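PDB 2O1Q: putative acetyl/propionyl-CoA carboxylase, alpha subunit from Methylibium petroleiphilum, which binds zinc in a cupin-type beta fold and is probably a metal-dependent oxidoreductase, possibly a dioxygenase that cleaves acetylacetone. Local coordinates for residues W33-V38 with G43-I48; A24-G29 with P130-G135. One frame throughout, in Å; residues are numbered along the deposited sequence.

Contact 1 (W33-V38 with G43-I48); sequences WKLLHV and GSWTAI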
loop_
_atom_site.group_PDB
_atom_site.type_symbol
_atom_site.label_atom_id
_atom_site.label_comp_id
_atom_site.label_asym_id
_atom_site.label_seq_id
_atom_site.Cartn_x
_atom_site.Cartn_y
_atom_site.Cartn_z
ATOM N N TRP A 33 17.895 -17.978 4.796
ATOM C CA TRP A 33 16.720 -17.350 4.192
ATOM C C TRP A 33 16.593 -17.732 2.725
ATOM O O TRP A 33 17.583 -18.141 2.130
ATOM C CB TRP A 33 16.733 -15.843 4.416
ATOM C CG TRP A 33 17.624 -15.023 3.571
ATOM C CD1 TRP A 33 18.904 -15.264 3.262
ATOM C CD2 TRP A 33 17.289 -13.779 2.948
ATOM N NE1 TRP A 33 19.420 -14.242 2.528
ATOM C CE2 TRP A 33 18.424 -13.339 2.269
ATOM C CE3 TRP A 33 16.127 -13.014 2.882
ATOM C CZ2 TRP A 33 18.447 -12.144 1.548
ATOM C CZ3 TRP A 33 16.151 -11.838 2.170
ATOM C CH2 TRP A 33 17.297 -11.436 1.494
ATOM N N LYS A 34 15.396 -17.472 2.163
ATOM C CA LYS A 34 15.117 -17.463 0.702
ATOM C C LYS A 34 14.301 -16.209 0.527
ATOM O O LYS A 34 13.240 -16.071 1.141
ATOM C CB LYS A 34 14.336 -18.681 0.273
ATOM C CG LYS A 34 15.069 -19.978 0.592
ATOM C CD LYS A 34 14.259 -21.193 0.158
ATOM C CE LYS A 34 14.943 -22.459 0.591
ATOM N NZ LYS A 34 14.283 -23.691 0.049
ATOM N N LEU A 35 14.778 -15.311 -0.326
ATOM C CA LEU A 35 13.967 -14.229 -0.807
ATOM C C LEU A 35 13.007 -14.741 -1.859
ATOM O O LEU A 35 13.401 -15.413 -2.770
ATOM C CB LEU A 35 14.824 -13.118 -1.395
ATOM C CG LEU A 35 14.108 -11.846 -1.859
ATOM C CD1 LEU A 35 13.409 -11.240 -0.649
ATOM C CD2 LEU A 35 15.103 -10.881 -2.482
ATOM N N LEU A 36 11.730 -14.417 -1.692
ATOM C CA LEU A 36 10.683 -14.962 -2.539
ATOM C C LEU A 36 10.162 -13.935 -3.536
ATOM O O LEU A 36 9.821 -14.272 -4.692
ATOM C CB LEU A 36 9.554 -15.468 -1.683
ATOM C CG LEU A 36 9.908 -16.649 -0.765
ATOM C CD1 LEU A 36 8.705 -16.930 0.171
ATOM C CD2 LEU A 36 10.380 -17.883 -1.556
ATOM N N HIS A 37 10.154 -12.672 -3.135
ATOM C CA HIS A 37 9.558 -11.635 -3.990
ATOM C C HIS A 37 9.997 -10.256 -3.550
ATOM O O HIS A 37 10.109 -9.976 -2.335
ATOM C CB HIS A 37 8.025 -11.727 -3.990
ATOM C CG HIS A 37 7.345 -10.578 -4.673
ATOM N ND1 HIS A 37 7.157 -10.522 -6.033
ATOM C CD2 HIS A 37 6.811 -9.450 -4.171
ATOM C CE1 HIS A 37 6.581 -9.369 -6.342
ATOM N NE2 HIS A 37 6.333 -8.715 -5.221
ATOM N N VAL A 38 10.185 -9.363 -4.497
ATOM C CA VAL A 38 10.264 -7.939 -4.229
ATOM C C VAL A 38 9.287 -7.197 -5.151
ATOM O O VAL A 38 9.207 -7.567 -6.338
ATOM C CB VAL A 38 11.696 -7.358 -4.331
ATOM C CG1 VAL A 38 12.658 -8.051 -3.334
ATOM C CG2 VAL A 38 12.201 -7.336 -5.803
ATOM N N GLY A 43 7.660 -1.028 -2.687
ATOM C CA GLY A 43 8.719 -1.291 -1.727
ATOM C C GLY A 43 8.437 -2.447 -0.777
ATOM O O GLY A 43 9.028 -2.548 0.317
ATOM N N SER A 44 7.574 -3.379 -1.161
ATOM C CA SER A 44 7.323 -4.519 -0.331
ATOM C C SER A 44 8.200 -5.717 -0.770
ATOM O O SER A 44 8.808 -5.686 -1.844
ATOM C CB SER A 44 5.826 -4.816 -0.272
ATOM O OG SER A 44 5.459 -5.209 -1.591
ATOM N N TRP A 45 8.377 -6.691 0.128
ATOM C CA TRP A 45 9.244 -7.818 -0.138
ATOM C C TRP A 45 8.821 -8.956 0.810
ATOM O O TRP A 45 8.155 -8.710 1.835
ATOM C CB TRP A 45 10.720 -7.429 -0.006
ATOM C CG TRP A 45 11.087 -6.734 1.294
ATOM C CD1 TRP A 45 10.776 -5.446 1.660
ATOM C CD2 TRP A 45 11.903 -7.267 2.327
ATOM N NE1 TRP A 45 11.352 -5.163 2.878
ATOM C CE2 TRP A 45 12.049 -6.273 3.305
ATOM C CE3 TRP A 45 12.539 -8.528 2.522
ATOM C CZ2 TRP A 45 12.792 -6.471 4.467
ATOM C CZ3 TRP A 45 13.298 -8.721 3.676
ATOM C CH2 TRP A 45 13.394 -7.693 4.655
ATOM N N THR A 46 9.123 -10.201 0.458
ATOM C CA THR A 46 8.618 -11.378 1.116
ATOM C C THR A 46 9.718 -12.421 1.064
ATOM O O THR A 46 10.427 -12.564 0.025
ATOM C CB THR A 46 7.412 -11.891 0.344
ATOM O OG1 THR A 46 6.408 -10.881 0.249
ATOM C CG2 THR A 46 6.871 -13.138 0.926
ATOM N N ALA A 47 9.902 -13.087 2.190
ATOM C CA ALA A 47 10.990 -14.019 2.378
ATOM C C ALA A 47 10.572 -15.073 3.349
ATOM O O ALA A 47 9.570 -14.883 4.125
ATOM C CB ALA A 47 12.263 -13.254 2.867
ATOM N N ILE A 48 11.304 -16.204 3.334
ATOM C CA ILE A 48 11.138 -17.262 4.352
ATOM C C ILE A 48 12.485 -17.496 5.002
ATOM O O ILE A 48 13.533 -17.227 4.391
ATOM C CB ILE A 48 10.509 -18.556 3.766
ATOM C CG1 ILE A 48 10.150 -19.531 4.852
ATOM C CG2 ILE A 48 11.410 -19.075 2.653
ATOM C CD1 ILE A 48 9.147 -20.641 4.387
#
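Leu36 and His37 stand together opposite Thr46 across the 32-39/44-51 hairpin, a classic beta bulge, and both N-H groups bond to its carbonyl O. Thr46 O takes Leu36 N at 2.8 Å and His37 N, more loosely, at 3.2 Å, each donor tilted out of the carbonyl plane. The extra residue shifts the antiparallel register by one, yet Leu35, Val38, Trp45 and Ala47 still share a face. Trp45 illustrates how that face is filled. Trp45 CB lies 3.5 Å from His37 O and 3.9 Å from Val38 CG1. CG is wedged between the backbone N and the carbonyl carbon (chi1 52°), which sends the ring over the sheet. Trp45 CE3 meets Leu35 CD1, which lies at the ring edge, at 4.3 Å, Trp45 CZ3 nears Trp33 CZ3 obliquely, and Trp45 NE1 is satisfied by Gly119 O. Trp33 in turn sets CE3 against Ala47 CB at 3.9 Å, the methyl lying at the indole edge. Helix 136-144 covers this face. The other carries Thr46, whose OG1 bonds Glu67 of a second subunit, and His37, stacked on Tyr95 of that subunit. The chemistry thus implies a two-sided hairpin: aromatic core on one face, partly polar subunit interface on the other.

Contact 2 (A24-G29 with P130-G135); sequences AAFSTG and PIAVIG
Ala132, which touches Phe26 across this contact, and Ile131 both form backbone hydrogen bonds with Phe123 of strand 121-124, a classic beta bulge. The chain turns a corner at Ile131, and past it Ala132 and Ile134 direct their side chains toward Phe26, while Val133 points away and packs on Val133 of a fourth subunit. What passes between 24-29 and 130-135 is wholly apolar. With CG of Phe26 opposite the carbonyl carbon (chi1 -57°), the ring reaches across to the strand from a backbone still far off, the CA atoms of Phe26 and Ala132 being 9.6 Å apart. Its far end does the touching. Phe26 CZ comes within 3.9 Å of Ala132 CB, and Phe26 CE1 meets the same methyl at 4.0 Å. Ile134 approaches from the opposite direction and lays its longer branch along the neighbouring ring bond: Ile134 CD1 is 3.8 Å from Phe26 CE2 and Ile134 CG1 3.8 Å from Phe26 CZ. Both partners come in obliquely.

In this cupin-like fold the contact joins, through side chains alone, two non-adjacent parts of one antiparallel sheet built around strand 55-62. Phe26 pairs through its backbone with Ala58 on that strand, which also carries the zinc ligands His60 and His62, and its side chain lies about 10 Å from a zinc ion. Closer in, Ala25 CB sits 4.1 Å above the plane of the Phe26 ring, over its centre, and the ring also stacks with Phe123. Replacing Phe26 by an alanine would probably leave the Ile134 CG1-CD1 arm and the Ala132 methyl without their shared partner and open a gap beside Phe123. Beyond Ile134, Gly135 takes the N-cap position of helix 136-144, its N bonded to Asp138 OD2.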
loop_
_atom_site.group_PDB
_atom_site.type_symbol
_atom_site.label_atom_id
_atom_site.label_comp_id
_atom_site.label_asym_id
_atom_site.label_seq_id
_atom_site.Cartn_x
_atom_site.Cartn_y
_atom_site.Cartn_z
ATOM N N ALA A 24 25.291 -11.835 8.661
ATOM C CA ALA A 24 25.762 -11.777 10.038
ATOM C C ALA A 24 25.664 -10.393 10.647
ATOM O O ALA A 24 25.630 -10.266 11.856
ATOM C CB ALA A 24 27.209 -12.271 10.129
ATOM N N ALA A 25 25.645 -9.366 9.820
ATOM C CA ALA A 25 25.546 -8.013 10.326
ATOM C C ALA A 25 24.215 -7.796 11.029
ATOM O O ALA A 25 24.110 -6.911 11.863
ATOM C CB ALA A 25 25.723 -6.979 9.203
ATOM N N PHE A 26 23.204 -8.603 10.690
ATOM C CA PHE A 26 21.832 -8.357 11.130
ATOM C C PHE A 26 21.202 -9.553 11.842
ATOM O O PHE A 26 19.998 -9.555 12.093
ATOM C CB PHE A 26 20.955 -7.952 9.917
ATOM C CG PHE A 26 21.460 -6.729 9.169
ATOM C CD1 PHE A 26 21.698 -5.561 9.825
ATOM C CD2 PHE A 26 21.617 -6.754 7.788
ATOM C CE1 PHE A 26 22.162 -4.430 9.147
ATOM C CE2 PHE A 26 22.074 -5.634 7.095
ATOM C CZ PHE A 26 22.352 -4.465 7.786
ATOM N N SER A 27 22.005 -10.544 12.216
ATOM C CA SER A 27 21.492 -11.724 12.885
ATOM C C SER A 27 22.607 -12.481 13.509
ATOM O O SER A 27 23.770 -12.227 13.214
ATOM C CB SER A 27 20.829 -12.640 11.878
ATOM O OG SER A 27 21.786 -13.183 10.957
ATOM N N THR A 28 22.263 -13.386 14.421
ATOM C CA THR A 28 23.244 -14.302 14.992
ATOM C C THR A 28 22.621 -15.689 15.031
ATOM O O THR A 28 21.403 -15.837 14.976
ATOM C CB THR A 28 23.731 -13.899 16.411
ATOM O OG1 THR A 28 23.011 -14.603 17.436
ATOM C CG2 THR A 28 23.656 -12.403 16.638
ATOM N N GLY A 29 23.456 -16.711 15.070
ATOM C CA GLY A 29 23.017 -18.034 15.390
ATOM C C GLY A 29 22.729 -18.886 14.230
ATOM O O GLY A 29 22.202 -19.977 14.405
ATOM N N PRO A 130 19.631 5.237 13.823
ATOM C CA PRO A 130 19.718 4.295 12.726
ATOM C C PRO A 130 21.131 3.855 12.363
ATOM O O PRO A 130 22.018 4.694 12.260
ATOM C CB PRO A 130 19.028 5.040 11.590
ATOM C CG PRO A 130 19.160 6.465 11.918
ATOM C CD PRO A 130 19.201 6.575 13.375
ATOM N N ILE A 131 21.311 2.541 12.186
ATOM C CA ILE A 131 22.507 1.963 11.569
ATOM C C ILE A 131 22.353 1.790 10.061
ATOM O O ILE A 131 23.225 2.211 9.298
ATOM C CB ILE A 131 22.853 0.569 12.160
ATOM C CG1 ILE A 131 23.074 0.666 13.662
ATOM C CG2 ILE A 131 24.095 0.004 11.434
ATOM C CD1 ILE A 131 23.037 -0.662 14.379
ATOM N N ALA A 132 21.234 1.200 9.644
ATOM C CA ALA A 132 21.042 0.767 8.250
ATOM C C ALA A 132 19.537 0.706 8.021
ATOM O O ALA A 132 18.790 0.249 8.886
ATOM C CB ALA A 132 21.656 -0.586 8.016
ATOM N N VAL A 133 19.099 1.156 6.865
ATOM C CA VAL A 133 17.735 1.008 6.439
ATOM C C VAL A 133 17.689 0.006 5.318
ATOM O O VAL A 133 18.157 0.283 4.237
ATOM C CB VAL A 133 17.147 2.338 5.985
ATOM C CG1 VAL A 133 15.664 2.141 5.571
ATOM C CG2 VAL A 133 17.236 3.350 7.180
ATOM N N ILE A 134 17.103 -1.145 5.585
ATOM C CA ILE A 134 17.237 -2.318 4.739
ATOM C C ILE A 134 15.875 -2.701 4.184
ATOM O O ILE A 134 14.998 -3.117 4.922
ATOM C CB ILE A 134 17.860 -3.470 5.584
ATOM C CG1 ILE A 134 19.300 -3.120 5.985
ATOM C CG2 ILE A 134 17.737 -4.851 4.915
ATOM C CD1 ILE A 134 20.261 -3.168 4.871
ATOM N N GLY A 135 15.717 -2.522 2.873
ATOM C CA GLY A 135 14.472 -2.862 2.248
ATOM C C GLY A 135 14.590 -3.701 1.025
ATOM O O GLY A 135 15.586 -4.376 0.826
#

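How the contacts relate
Contact 1 is nested along the chain within the loop closed by contact 2, the order being 24-29, 33-38, 43-48 and finally 130-135. Their centres lie 15 Å apart, and they belong to different antiparallel sheets: the hairpin of contact 1 to the one containing strand 110-118, contact 2 to the one built around strand 55-62. They nevertheless touch, Trp45 NE1 lying 3.9 Å from Gly135 CA and Trp45 CZ2 4.0 Å from Ile134 O. From Gly135 the chain enters helix 136-144, which packs on the hairpin. The C-terminal segment therefore ties the sheet that bears the zinc-binding histidines His60, His62 and His102 to the sheet that meets a second subunit.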